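Local coordinates for protein beta-L-arabinobiosidase (Bacteroides thetaiotaomicron, PDB 5MQR) that probably hydrolyses glycosidic bonds of complex plant pectin as a beta-L-arabinobiosidase, and may also act as an exo-alpha-sialidase, at residues E861-F872 against L896-A906. Numbering follows the deposited sequence.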
loop_
_atom_site.group_PDB
_atom_site.type_symbol
_atom_site.label_atom_id
_atom_site.label_comp_id
_atom_site.label_asym_id
_atom_site.label_seq_id
_atom_site.Cartn_x
_atom_site.Cartn_y
_atom_site.Cartn_z
ATOM N N GLU A 861 15.162 -32.613 -30.740
ATOM C CA GLU A 861 14.794 -31.715 -31.843
ATOM C C GLU A 861 14.809 -32.409 -33.196
ATOM O O GLU A 861 13.923 -32.170 -34.028
ATOM C CB GLU A 861 15.708 -30.499 -31.885
ATOM C CG GLU A 861 15.432 -29.509 -30.766
ATOM C CD GLU A 861 16.231 -28.227 -30.918
ATOM O OE1 GLU A 861 17.364 -28.281 -31.421
ATOM O OE2 GLU A 861 15.714 -27.162 -30.533
ATOM N N ASN A 862 15.816 -33.254 -33.406
ATOM C CA ASN A 862 15.959 -33.983 -34.661
ATOM C C ASN A 862 15.064 -35.210 -34.747
ATOM O O ASN A 862 14.499 -35.471 -35.797
ATOM C CB ASN A 862 17.428 -34.379 -34.902
ATOM C CG ASN A 862 18.337 -33.170 -35.161
ATOM O OD1 ASN A 862 17.895 -32.092 -35.592
ATOM N ND2 ASN A 862 19.619 -33.346 -34.890
ATOM N N ASP A 863 14.931 -35.958 -33.654
ATOM C CA ASP A 863 14.273 -37.260 -33.687
ATOM C C ASP A 863 12.833 -37.262 -33.187
ATOM O O ASP A 863 12.059 -38.098 -33.632
ATOM C CB ASP A 863 15.061 -38.289 -32.877
ATOM C CG ASP A 863 16.428 -38.590 -33.456
ATOM O OD1 ASP A 863 16.872 -37.938 -34.415
ATOM O OD2 ASP A 863 17.067 -39.520 -32.961
ATOM N N LEU A 864 12.465 -36.387 -32.241
ATOM C CA LEU A 864 11.098 -36.402 -31.679
ATOM C C LEU A 864 10.154 -35.379 -32.292
ATOM O O LEU A 864 8.936 -35.520 -32.185
ATOM C CB LEU A 864 11.127 -36.286 -30.160
ATOM C CG LEU A 864 11.930 -37.388 -29.458
ATOM C CD1 LEU A 864 11.756 -37.244 -27.953
ATOM C CD2 LEU A 864 11.539 -38.789 -29.904
ATOM N N TRP A 865 10.710 -34.367 -32.955
ATOM C CA TRP A 865 9.921 -33.422 -33.723
ATOM C C TRP A 865 9.337 -34.146 -34.935
ATOM O O TRP A 865 10.076 -34.597 -35.812
ATOM C CB TRP A 865 10.775 -32.250 -34.180
ATOM C CG TRP A 865 9.984 -31.189 -34.887
ATOM C CD1 TRP A 865 10.084 -30.816 -36.205
ATOM C CD2 TRP A 865 8.953 -30.382 -34.320
ATOM N NE1 TRP A 865 9.186 -29.812 -36.481
ATOM C CE2 TRP A 865 8.473 -29.533 -35.348
ATOM C CE3 TRP A 865 8.380 -30.294 -33.046
ATOM C CZ2 TRP A 865 7.457 -28.596 -35.130
ATOM C CZ3 TRP A 865 7.370 -29.356 -32.828
ATOM C CH2 TRP A 865 6.921 -28.523 -33.863
ATOM N N ASN A 866 8.015 -34.278 -34.956
ATOM C CA ASN A 866 7.291 -34.909 -36.077
ATOM C C ASN A 866 7.010 -33.792 -37.061
ATOM O O ASN A 866 6.284 -32.864 -36.726
ATOM C CB ASN A 866 5.992 -35.544 -35.551
ATOM C CG ASN A 866 5.151 -36.180 -36.630
ATOM O OD1 ASN A 866 4.937 -35.603 -37.692
ATOM N ND2 ASN A 866 4.630 -37.362 -36.343
ATOM N N THR A 867 7.600 -33.863 -38.254
ATOM C CA THR A 867 7.501 -32.774 -39.239
ATOM C C THR A 867 6.168 -32.752 -40.004
ATOM O O THR A 867 5.810 -31.712 -40.546
ATOM C CB THR A 867 8.669 -32.803 -40.262
ATOM O OG1 THR A 867 8.797 -34.120 -40.781
ATOM C CG2 THR A 867 9.997 -32.392 -39.610
ATOM N N ARG A 868 5.449 -33.878 -40.065
ATOM C CA ARG A 868 4.100 -33.901 -40.668
ATOM C C ARG A 868 3.124 -33.130 -39.767
ATOM O O ARG A 868 2.423 -32.236 -40.232
ATOM C CB ARG A 868 3.605 -35.341 -40.958
ATOM C CG ARG A 868 4.252 -35.949 -42.219
ATOM C CD ARG A 868 4.102 -37.476 -42.455
ATOM N NE ARG A 868 4.048 -38.357 -41.262
ATOM C CZ ARG A 868 5.028 -38.558 -40.355
ATOM N NH1 ARG A 868 6.195 -37.905 -40.416
ATOM N NH2 ARG A 868 4.834 -39.412 -39.343
ATOM N N HIS A 869 3.133 -33.455 -38.476
ATOM C CA HIS A 869 2.262 -32.802 -37.486
ATOM C C HIS A 869 2.742 -31.451 -36.950
ATOM O O HIS A 869 1.935 -30.671 -36.434
ATOM C CB HIS A 869 2.039 -33.735 -36.285
ATOM C CG HIS A 869 1.133 -34.882 -36.576
ATOM N ND1 HIS A 869 0.895 -35.886 -35.663
ATOM C CD2 HIS A 869 0.403 -35.186 -37.674
ATOM C CE1 HIS A 869 0.040 -36.748 -36.178
ATOM N NE2 HIS A 869 -0.260 -36.355 -37.404
ATOM N N GLN A 870 4.046 -31.189 -37.027
ATOM C CA GLN A 870 4.648 -30.025 -36.371
ATOM C C GLN A 870 4.345 -30.053 -34.871
ATOM O O GLN A 870 3.584 -29.254 -34.337
ATOM C CB GLN A 870 4.217 -28.721 -37.054
ATOM C CG GLN A 870 4.521 -28.706 -38.542
ATOM C CD GLN A 870 4.130 -27.404 -39.187
ATOM O OE1 GLN A 870 4.731 -26.355 -38.940
ATOM N NE2 GLN A 870 3.114 -27.458 -40.019
ATOM N N PHE A 871 4.963 -31.018 -34.210
ATOM C CA PHE A 871 4.675 -31.327 -32.820
ATOM C C PHE A 871 5.666 -32.391 -32.322
ATOM O O PHE A 871 6.030 -33.318 -33.072
ATOM C CB PHE A 871 3.238 -31.860 -32.690
ATOM C CG PHE A 871 2.633 -31.614 -31.359
ATOM C CD1 PHE A 871 2.084 -30.372 -31.051
ATOM C CD2 PHE A 871 2.641 -32.601 -30.393
ATOM C CE1 PHE A 871 1.540 -30.128 -29.798
ATOM C CE2 PHE A 871 2.095 -32.364 -29.141
ATOM C CZ PHE A 871 1.544 -31.126 -28.844
ATOM N N PHE A 872 6.118 -32.242 -31.080
ATOM C CA PHE A 872 7.002 -33.219 -30.461
ATOM C C PHE A 872 6.187 -34.409 -30.040
ATOM O O PHE A 872 5.192 -34.259 -29.345
ATOM C CB PHE A 872 7.711 -32.655 -29.232
ATOM C CG PHE A 872 8.771 -31.655 -29.558
ATOM C CD1 PHE A 872 9.974 -32.066 -30.095
ATOM C CD2 PHE A 872 8.571 -30.294 -29.311
ATOM C CE1 PHE A 872 10.956 -31.144 -30.396
ATOM C CE2 PHE A 872 9.565 -29.367 -29.596
ATOM C CZ PHE A 872 10.759 -29.797 -30.142
ATOM N N LEU A 896 13.857 -26.477 -23.483
ATOM C CA LEU A 896 14.683 -27.267 -24.392
ATOM C C LEU A 896 14.733 -26.695 -25.812
ATOM O O LEU A 896 15.824 -26.545 -26.367
ATOM C CB LEU A 896 14.233 -28.741 -24.394
ATOM C CG LEU A 896 15.049 -29.785 -25.158
ATOM C CD1 LEU A 896 14.691 -31.195 -24.701
ATOM C CD2 LEU A 896 14.834 -29.675 -26.657
ATOM N N PRO A 897 13.564 -26.416 -26.428
ATOM C CA PRO A 897 13.659 -26.062 -27.861
ATOM C C PRO A 897 14.331 -24.718 -28.114
ATOM O O PRO A 897 14.355 -23.866 -27.237
ATOM C CB PRO A 897 12.191 -26.030 -28.315
ATOM C CG PRO A 897 11.480 -26.901 -27.306
ATOM C CD PRO A 897 12.153 -26.543 -26.010
ATOM N N ASP A 898 14.902 -24.598 -29.307
ATOM C CA ASP A 898 15.354 -23.341 -29.881
ATOM C C ASP A 898 14.236 -22.340 -30.076
ATOM O O ASP A 898 13.050 -22.691 -30.098
ATOM C CB ASP A 898 15.990 -23.587 -31.269
ATOM C CG ASP A 898 17.343 -24.222 -31.170
ATOM O OD1 ASP A 898 18.101 -23.757 -30.292
ATOM O OD2 ASP A 898 17.654 -25.170 -31.945
ATOM N N THR A 899 14.648 -21.091 -30.284
ATOM C CA THR A 899 13.711 -19.980 -30.494
ATOM C C THR A 899 13.194 -19.893 -31.939
ATOM O O THR A 899 12.379 -19.028 -32.248
ATOM C CB THR A 899 14.343 -18.615 -30.100
ATOM O OG1 THR A 899 15.486 -18.366 -30.915
ATOM C CG2 THR A 899 14.768 -18.600 -28.628
ATOM N N THR A 900 13.640 -20.779 -32.823
ATOM C CA THR A 900 13.191 -20.737 -34.216
ATOM C C THR A 900 11.641 -20.834 -34.329
ATOM O O THR A 900 10.981 -21.508 -33.520
ATOM C CB THR A 900 13.872 -21.835 -35.063
ATOM O OG1 THR A 900 13.411 -23.120 -34.639
ATOM C CG2 THR A 900 15.435 -21.762 -34.947
ATOM N N LYS A 901 11.094 -20.137 -35.327
ATOM C CA LYS A 901 9.642 -20.013 -35.529
ATOM C C LYS A 901 8.906 -21.325 -35.720
ATOM O O LYS A 901 7.737 -21.425 -35.368
ATOM C CB LYS A 901 9.327 -19.112 -36.739
ATOM C CG LYS A 901 9.356 -17.626 -36.409
ATOM C CD LYS A 901 8.099 -17.194 -35.654
ATOM C CE LYS A 901 8.276 -15.867 -34.912
ATOM N NZ LYS A 901 8.578 -14.758 -35.863
ATOM N N LYS A 902 9.574 -22.323 -36.290
ATOM C CA LYS A 902 8.895 -23.564 -36.626
ATOM C C LYS A 902 8.304 -24.326 -35.438
ATOM O O LYS A 902 7.284 -24.947 -35.609
ATOM C CB LYS A 902 9.762 -24.497 -37.481
ATOM C CG LYS A 902 10.997 -25.064 -36.802
ATOM C CD LYS A 902 11.477 -26.283 -37.574
ATOM C CE LYS A 902 12.855 -26.744 -37.135
ATOM N NZ LYS A 902 12.941 -28.222 -37.276
ATOM N N TYR A 903 8.910 -24.252 -34.250
ATOM C CA TYR A 903 8.363 -24.962 -33.073
ATOM C C TYR A 903 7.109 -24.294 -32.495
ATOM O O TYR A 903 6.290 -24.995 -31.918
ATOM C CB TYR A 903 9.415 -25.172 -31.987
ATOM C CG TYR A 903 10.626 -25.943 -32.444
ATOM C CD1 TYR A 903 10.513 -27.248 -32.909
ATOM C CD2 TYR A 903 11.903 -25.370 -32.402
ATOM C CE1 TYR A 903 11.628 -27.954 -33.326
ATOM C CE2 TYR A 903 13.020 -26.069 -32.821
ATOM C CZ TYR A 903 12.881 -27.363 -33.280
ATOM O OH TYR A 903 14.002 -28.056 -33.716
ATOM N N GLU A 904 6.969 -22.972 -32.669
ATOM C CA GLU A 904 5.797 -22.179 -32.175
ATOM C C GLU A 904 4.463 -22.829 -32.488
ATOM O O GLU A 904 3.570 -22.881 -31.652
ATOM C CB GLU A 904 5.712 -20.770 -32.806
ATOM C CG GLU A 904 6.674 -19.717 -32.273
ATOM C CD GLU A 904 6.244 -18.255 -32.562
ATOM O OE1 GLU A 904 5.028 -17.959 -32.708
ATOM O OE2 GLU A 904 7.152 -17.379 -32.609
ATOM N N VAL A 905 4.334 -23.290 -33.719
ATOM C CA VAL A 905 3.062 -23.764 -34.226
ATOM C C VAL A 905 2.450 -24.875 -33.342
ATOM O O VAL A 905 1.241 -24.964 -33.266
ATOM C CB VAL A 905 3.200 -24.188 -35.700
ATOM C CG1 VAL A 905 3.952 -25.493 -35.805
ATOM C CG2 VAL A 905 1.846 -24.311 -36.372
ATOM N N ALA A 906 3.266 -25.672 -32.644
ATOM C CA ALA A 906 2.763 -26.649 -31.655
ATOM C C ALA A 906 1.786 -26.068 -30.623
ATOM O O ALA A 906 0.813 -26.703 -30.225
ATOM C CB ALA A 906 3.926 -27.331 -30.935
#
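The carboxylate oxygen OE2 of Glu861 accepts a nearly straight hydrogen bond of 3.0 Å from the backbone N of Asp898, the donor meeting it almost along the C-O axis. Beyond CG the Glu861 chain runs extended (chi2 -173°), which carries the carboxylate past the phenol of Tyr903 to the 897-898 backbone. There Glu861 OE2 lies 3.1 Å from Asp898 OD2, a close pair of acceptors whose negative charge is probably eased by Lys857, the salt-bridge partner of Asp898 OD1. Tyr903 OH sits against the aliphatic part of Glu861, 3.5 Å from CB. The same ring drives its CD1-CE1 edge into one face of the Trp865 indole, a T-shaped pair with planes at 85° and Tyr903 CD1 3.7 Å from Trp865 CE3. The contact lies in the glycoside hydrolase domain, where the end of helix 843-864 runs into a two-stranded hairpin, 865-866 with 871-872, carrying a G1 beta bulge opposite Asn866; the loop and short helical turn of 896-906 pack across it. Phe872 completes an aromatic cluster: Trp865 CE3 stands over the centre of its ring, while the Tyr903 ring is nearly parallel to it but slid aside. Replacing Trp865 with an alanine would probably leave the Tyr903 edge without a ring to face and open a gap beside Phe872. Farther along, Ala906 CB packs 3.6 Å from Phe871 CD1, and Ala906 O lies at the edge of that ring. At the more exposed margin, Val905 CG1 reaches within 3.3 Å of Gln870 OE1, the two side chains crossing at about a right angle.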